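Local coordinates for protein NalP translocator (Neisseria meningitidis, PDB 1UYN) that forms the outer-membrane beta-barrel of an autotransporter, making a hydrophilic pore through which the secreted protease passenger domain reaches the bacterial surface, at residues A[288-292]-A[293-297]; A[22-25]-A[26-30]. All blocks are in the same frame, centred on the assembly; numbering follows the deposited sequence.

Contact 1 of 2, residues A[288-292]-A[293-297]; sequences SYAGS and KQYGN
Lys293 takes the first inner corner of a type II beta turn that runs from Ser292 to Tyr295, and its carbonyl oxygen is reached by a hydrogen bond from Ser292 OG (3.0 Å between OG and Lys293 O). The serine hydroxyl is set between its own backbone N and carbonyl carbon (chi1 63°) and approaches from above the Lys293 carbonyl plane. Gln294 fills the second corner with a left-handed backbone (phi 63°) and turns its side chain away from strand 288-292. Tyr295 restores the antiparallel pairing: its N donates to Ser292 O and its O accepts from Ser292 N, two bonds that make Ser292 and Tyr295 the last pair before the turn. The Tyr295 side chain lies back along the first strand, so that CE1 meets Ala290 CB at 3.8 Å while Ala290 O sits at the ring edge, near its plane. The phenol group continues beyond the hairpin to Asp23 and Arg27. Gly296 follows in a non-hydrogen-bonded pair with Gly291; its CA makes a C-H...O contact to Ala290 O and is approached by Tyr289 OH (3.5 Å), whose ring slants over this backbone on the opposite face from Tyr295, with CD1 3.4 Å from Asn297 O. Asn297 and Ala290 form the next hydrogen-bonded pair, Ala290 N to Asn297 O at 3.0 Å and Asn297 N to Ala290 O at 2.9 Å, while Asn297 ND2 reaches Asp52. The arrangement is a tight antiparallel beta hairpin with a two-residue turn, joining the last two strands of the autotransporter barrel.

Contact 2 of 2, residues A[22-25]-A[26-30]; sequences ADMQ and GRRLK
Arg28 folds back along the helix over the preceding turn, meeting Met24 and Gln25 along its length. Its CB lies 3.6 Å from Gln25 O, and CG passes 3.5 Å from Met24 O. CD comes within 3.4 Å of Gln25 OE1; the chain stays extended from CG to NE, and NE hydrogen-bonds Thr69 OG1 on the barrel wall. At the guanidinium, Met24 CB lies over one face, with CZ 3.7 Å away. NH1 donates to Gln25 OE1 (3.0 Å, N-H...O angle 143°), the amide and guanidinium planes standing 78° apart; Gln25 NE2 is held in turn by Ser108. Arg28 NH2 ends 3.9 Å from Met24 SD. One residue earlier, Arg27 bends at chi3 (-80°) and turns its guanidinium end-on to Asp23, NH1 and NH2 both gripping OD2, the shorter bond being 3.1 Å from NH2. OD2 lies in the guanidinium plane but is itself met from one face of the carboxylate; it also shares a hydrogen bond with Tyr295 OH. Arg27 NE forms a further salt bridge to Asp52, and Asp23 OD1 one to Arg266, so this charge pair inside the barrel is tied to strands of the wall. These i to i+4 and i to i+3 side-chain pairs run beside regular backbone bonds such as Arg28 N to Met24 O, an arrangement characteristic of the polar helix that fills the pore of an autotransporter barrel.

Overall arrangement
Contact 2 comes first along the chain, midway along helix 12-34 and close to the centre of the molecule; contact 1 follows much later, at the hairpin joining strands 281-292 and 295-307, with the two centres about 14 Å apart. The elements differ, a helix in the lumen and the wall that encloses it, yet they touch directly. Tyr295 OH probably hydrogen-bonds both Asp23 OD2 (2.5 Å) and Arg27 NH1, and Asn297 ND2 packs on Arg27 CZ. Asp52 ties both contacts to strand 43-57, the first of the barrel, beside its closing seam with strand 295-307. These contacts are consistent with a helix held in place inside the twelve-stranded barrel, occupying the pore through which the passenger is carried.

Contact 1 of 2, residues A[288-292]-A[293-297]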
loop_
_atom_site.group_PDB
_atom_site.type_symbol
_atom_site.label_atom_id
_atom_site.label_comp_id
_atom_site.label_asym_id
_atom_site.label_seq_id
_atom_site.Cartn_x
_atom_site.Cartn_y
_atom_site.Cartn_z
ATOM N N SER A 288 4.074 -8.173 -8.146
ATOM C CA SER A 288 2.683 -7.836 -8.425
ATOM C C SER A 288 2.621 -6.756 -9.524
ATOM O O SER A 288 3.392 -5.794 -9.507
ATOM C CB SER A 288 2.052 -7.236 -7.163
ATOM O OG SER A 288 0.683 -7.590 -7.099
ATOM N N TYR A 289 1.696 -6.895 -10.465
ATOM C CA TYR A 289 1.375 -5.815 -11.386
ATOM C C TYR A 289 -0.087 -5.389 -11.265
ATOM O O TYR A 289 -0.960 -6.222 -11.426
ATOM C CB TYR A 289 1.610 -6.309 -12.816
ATOM C CG TYR A 289 1.284 -5.248 -13.822
ATOM C CD1 TYR A 289 2.120 -4.127 -13.969
ATOM C CD2 TYR A 289 0.131 -5.334 -14.593
ATOM C CE1 TYR A 289 1.830 -3.118 -14.880
ATOM C CE2 TYR A 289 -0.189 -4.318 -15.518
ATOM C CZ TYR A 289 0.674 -3.231 -15.659
ATOM O OH TYR A 289 0.366 -2.264 -16.571
ATOM N N ALA A 290 -0.364 -4.112 -11.059
ATOM C CA ALA A 290 -1.732 -3.576 -11.126
ATOM C C ALA A 290 -1.962 -2.799 -12.430
ATOM O O ALA A 290 -1.128 -1.963 -12.785
ATOM C CB ALA A 290 -1.977 -2.676 -9.995
ATOM N N GLY A 291 -3.089 -3.054 -13.113
ATOM C CA GLY A 291 -3.481 -2.298 -14.303
ATOM C C GLY A 291 -4.935 -1.845 -14.404
ATOM O O GLY A 291 -5.866 -2.565 -14.123
ATOM N N SER A 292 -5.137 -0.602 -14.780
ATOM C CA SER A 292 -6.397 -0.214 -15.438
ATOM C C SER A 292 -6.027 0.602 -16.633
ATOM O O SER A 292 -4.856 0.834 -16.862
ATOM C CB SER A 292 -7.268 0.628 -14.521
ATOM O OG SER A 292 -6.619 1.835 -14.204
ATOM N N LYS A 293 -7.013 1.042 -17.409
ATOM C CA LYS A 293 -6.743 2.006 -18.468
ATOM C C LYS A 293 -6.096 3.182 -17.753
ATOM O O LYS A 293 -6.529 3.588 -16.664
ATOM C CB LYS A 293 -8.013 2.411 -19.242
ATOM C CG LYS A 293 -8.942 3.431 -18.539
ATOM C CD LYS A 293 -9.910 4.079 -19.549
ATOM C CE LYS A 293 -9.428 5.462 -20.067
ATOM N NZ LYS A 293 -9.962 5.729 -21.450
ATOM N N GLN A 294 -5.002 3.649 -18.347
ATOM C CA GLN A 294 -4.208 4.771 -17.858
ATOM C C GLN A 294 -3.578 4.543 -16.501
ATOM O O GLN A 294 -3.209 5.493 -15.800
ATOM C CB GLN A 294 -5.053 6.045 -17.869
ATOM C CG GLN A 294 -5.120 6.723 -19.257
ATOM C CD GLN A 294 -5.848 8.052 -19.170
ATOM O OE1 GLN A 294 -5.474 9.036 -19.837
ATOM N NE2 GLN A 294 -6.872 8.099 -18.310
ATOM N N TYR A 295 -3.421 3.291 -16.113
ATOM C CA TYR A 295 -2.719 3.021 -14.853
ATOM C C TYR A 295 -1.960 1.726 -14.986
ATOM O O TYR A 295 -2.441 0.772 -15.559
ATOM C CB TYR A 295 -3.683 3.034 -13.633
ATOM C CG TYR A 295 -3.036 2.685 -12.306
ATOM C CD1 TYR A 295 -2.659 1.374 -12.020
ATOM C CD2 TYR A 295 -2.798 3.651 -11.345
ATOM C CE1 TYR A 295 -2.081 1.041 -10.850
ATOM C CE2 TYR A 295 -2.179 3.326 -10.127
ATOM C CZ TYR A 295 -1.830 2.012 -9.897
ATOM O OH TYR A 295 -1.227 1.619 -8.730
ATOM N N GLY A 296 -0.747 1.718 -14.466
ATOM C CA GLY A 296 0.064 0.519 -14.414
ATOM C C GLY A 296 1.118 0.665 -13.349
ATOM O O GLY A 296 1.837 1.632 -13.348
ATOM N N ASN A 297 1.220 -0.298 -12.450
ATOM C CA ASN A 297 2.170 -0.242 -11.358
ATOM C C ASN A 297 2.834 -1.563 -11.151
ATOM O O ASN A 297 2.161 -2.534 -11.006
ATOM C CB ASN A 297 1.457 0.149 -10.059
ATOM C CG ASN A 297 2.437 0.525 -8.956
ATOM O OD1 ASN A 297 3.066 1.618 -9.004
ATOM N ND2 ASN A 297 2.610 -0.375 -7.974
#

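Contact 2 of 2, residues A[22-25]-A[26-30]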
loop_
_atom_site.group_PDB
_atom_site.type_symbol
_atom_site.label_atom_id
_atom_site.label_comp_id
_atom_site.label_asym_id
_atom_site.label_seq_id
_atom_site.Cartn_x
_atom_site.Cartn_y
_atom_site.Cartn_z
ATOM N N ALA A 22 -1.343 7.682 -1.308
ATOM C CA ALA A 22 -2.496 6.830 -0.948
ATOM C C ALA A 22 -2.504 5.464 -1.633
ATOM O O ALA A 22 -2.932 4.450 -1.062
ATOM C CB ALA A 22 -3.824 7.548 -1.260
ATOM N N ASP A 23 -2.083 5.467 -2.889
ATOM C CA ASP A 23 -2.132 4.285 -3.740
ATOM C C ASP A 23 -1.047 3.339 -3.257
ATOM O O ASP A 23 -1.283 2.152 -3.090
ATOM C CB ASP A 23 -1.893 4.721 -5.160
ATOM C CG ASP A 23 -2.039 3.610 -6.142
ATOM O OD1 ASP A 23 -3.176 3.204 -6.408
ATOM O OD2 ASP A 23 -1.080 3.128 -6.750
ATOM N N MET A 24 0.131 3.882 -2.977
ATOM C CA MET A 24 1.207 3.096 -2.396
ATOM C C MET A 24 0.847 2.541 -1.058
ATOM O O MET A 24 1.188 1.404 -0.771
ATOM C CB MET A 24 2.501 3.903 -2.282
ATOM C CG MET A 24 3.461 3.615 -3.443
ATOM S SD MET A 24 4.690 4.862 -3.687
ATOM C CE MET A 24 4.733 4.900 -5.437
ATOM N N GLN A 25 0.185 3.350 -0.244
ATOM C CA GLN A 25 -0.282 2.981 1.086
ATOM C C GLN A 25 -1.244 1.804 1.070
ATOM O O GLN A 25 -1.244 1.019 1.997
ATOM C CB GLN A 25 -0.976 4.149 1.767
ATOM C CG GLN A 25 -1.090 4.004 3.254
ATOM C CD GLN A 25 0.171 4.426 4.010
ATOM O OE1 GLN A 25 1.279 4.309 3.488
ATOM N NE2 GLN A 25 0.004 4.869 5.274
ATOM N N GLY A 26 -2.055 1.647 0.036
ATOM C CA GLY A 26 -2.948 0.510 -0.020
ATOM C C GLY A 26 -2.175 -0.795 -0.152
ATOM O O GLY A 26 -2.614 -1.862 0.319
ATOM N N ARG A 27 -1.055 -0.755 -0.855
ATOM C CA ARG A 27 -0.273 -1.964 -0.992
ATOM C C ARG A 27 0.494 -2.221 0.302
ATOM O O ARG A 27 0.643 -3.388 0.702
ATOM C CB ARG A 27 0.670 -1.898 -2.178
ATOM C CG ARG A 27 -0.051 -1.863 -3.531
ATOM C CD ARG A 27 0.918 -1.893 -4.667
ATOM N NE ARG A 27 1.457 -0.565 -4.855
ATOM C CZ ARG A 27 0.805 0.385 -5.490
ATOM N NH1 ARG A 27 -0.405 0.138 -6.002
ATOM N NH2 ARG A 27 1.353 1.584 -5.628
ATOM N N ARG A 28 0.946 -1.157 0.972
ATOM C CA ARG A 28 1.631 -1.349 2.247
ATOM C C ARG A 28 0.733 -2.089 3.207
ATOM O O ARG A 28 1.189 -2.972 3.926
ATOM C CB ARG A 28 2.078 -0.021 2.879
ATOM C CG ARG A 28 3.128 0.650 2.062
ATOM C CD ARG A 28 3.556 1.990 2.571
ATOM N NE ARG A 28 4.479 2.659 1.632
ATOM C CZ ARG A 28 4.205 3.782 0.967
ATOM N NH1 ARG A 28 3.014 4.396 1.078
ATOM N NH2 ARG A 28 5.116 4.290 0.157
ATOM N N LEU A 29 -0.542 -1.723 3.224
ATOM C CA LEU A 29 -1.515 -2.393 4.075
ATOM C C LEU A 29 -1.731 -3.871 3.636
ATOM O O LEU A 29 -1.895 -4.770 4.477
ATOM C CB LEU A 29 -2.833 -1.630 4.046
ATOM C CG LEU A 29 -3.825 -2.110 5.117
ATOM C CD1 LEU A 29 -3.395 -1.668 6.529
ATOM C CD2 LEU A 29 -5.214 -1.685 4.813
ATOM N N LYS A 30 -1.737 -4.110 2.324
ATOM C CA LYS A 30 -1.891 -5.464 1.789
ATOM C C LYS A 30 -0.816 -6.347 2.391
ATOM O O LYS A 30 -1.079 -7.459 2.799
ATOM C CB LYS A 30 -1.753 -5.478 0.256
ATOM C CG LYS A 30 -3.011 -5.874 -0.559
ATOM C CD LYS A 30 -3.079 -5.093 -1.980
ATOM C CE LYS A 30 -4.249 -4.060 -2.070
ATOM N NZ LYS A 30 -3.912 -2.745 -2.809
#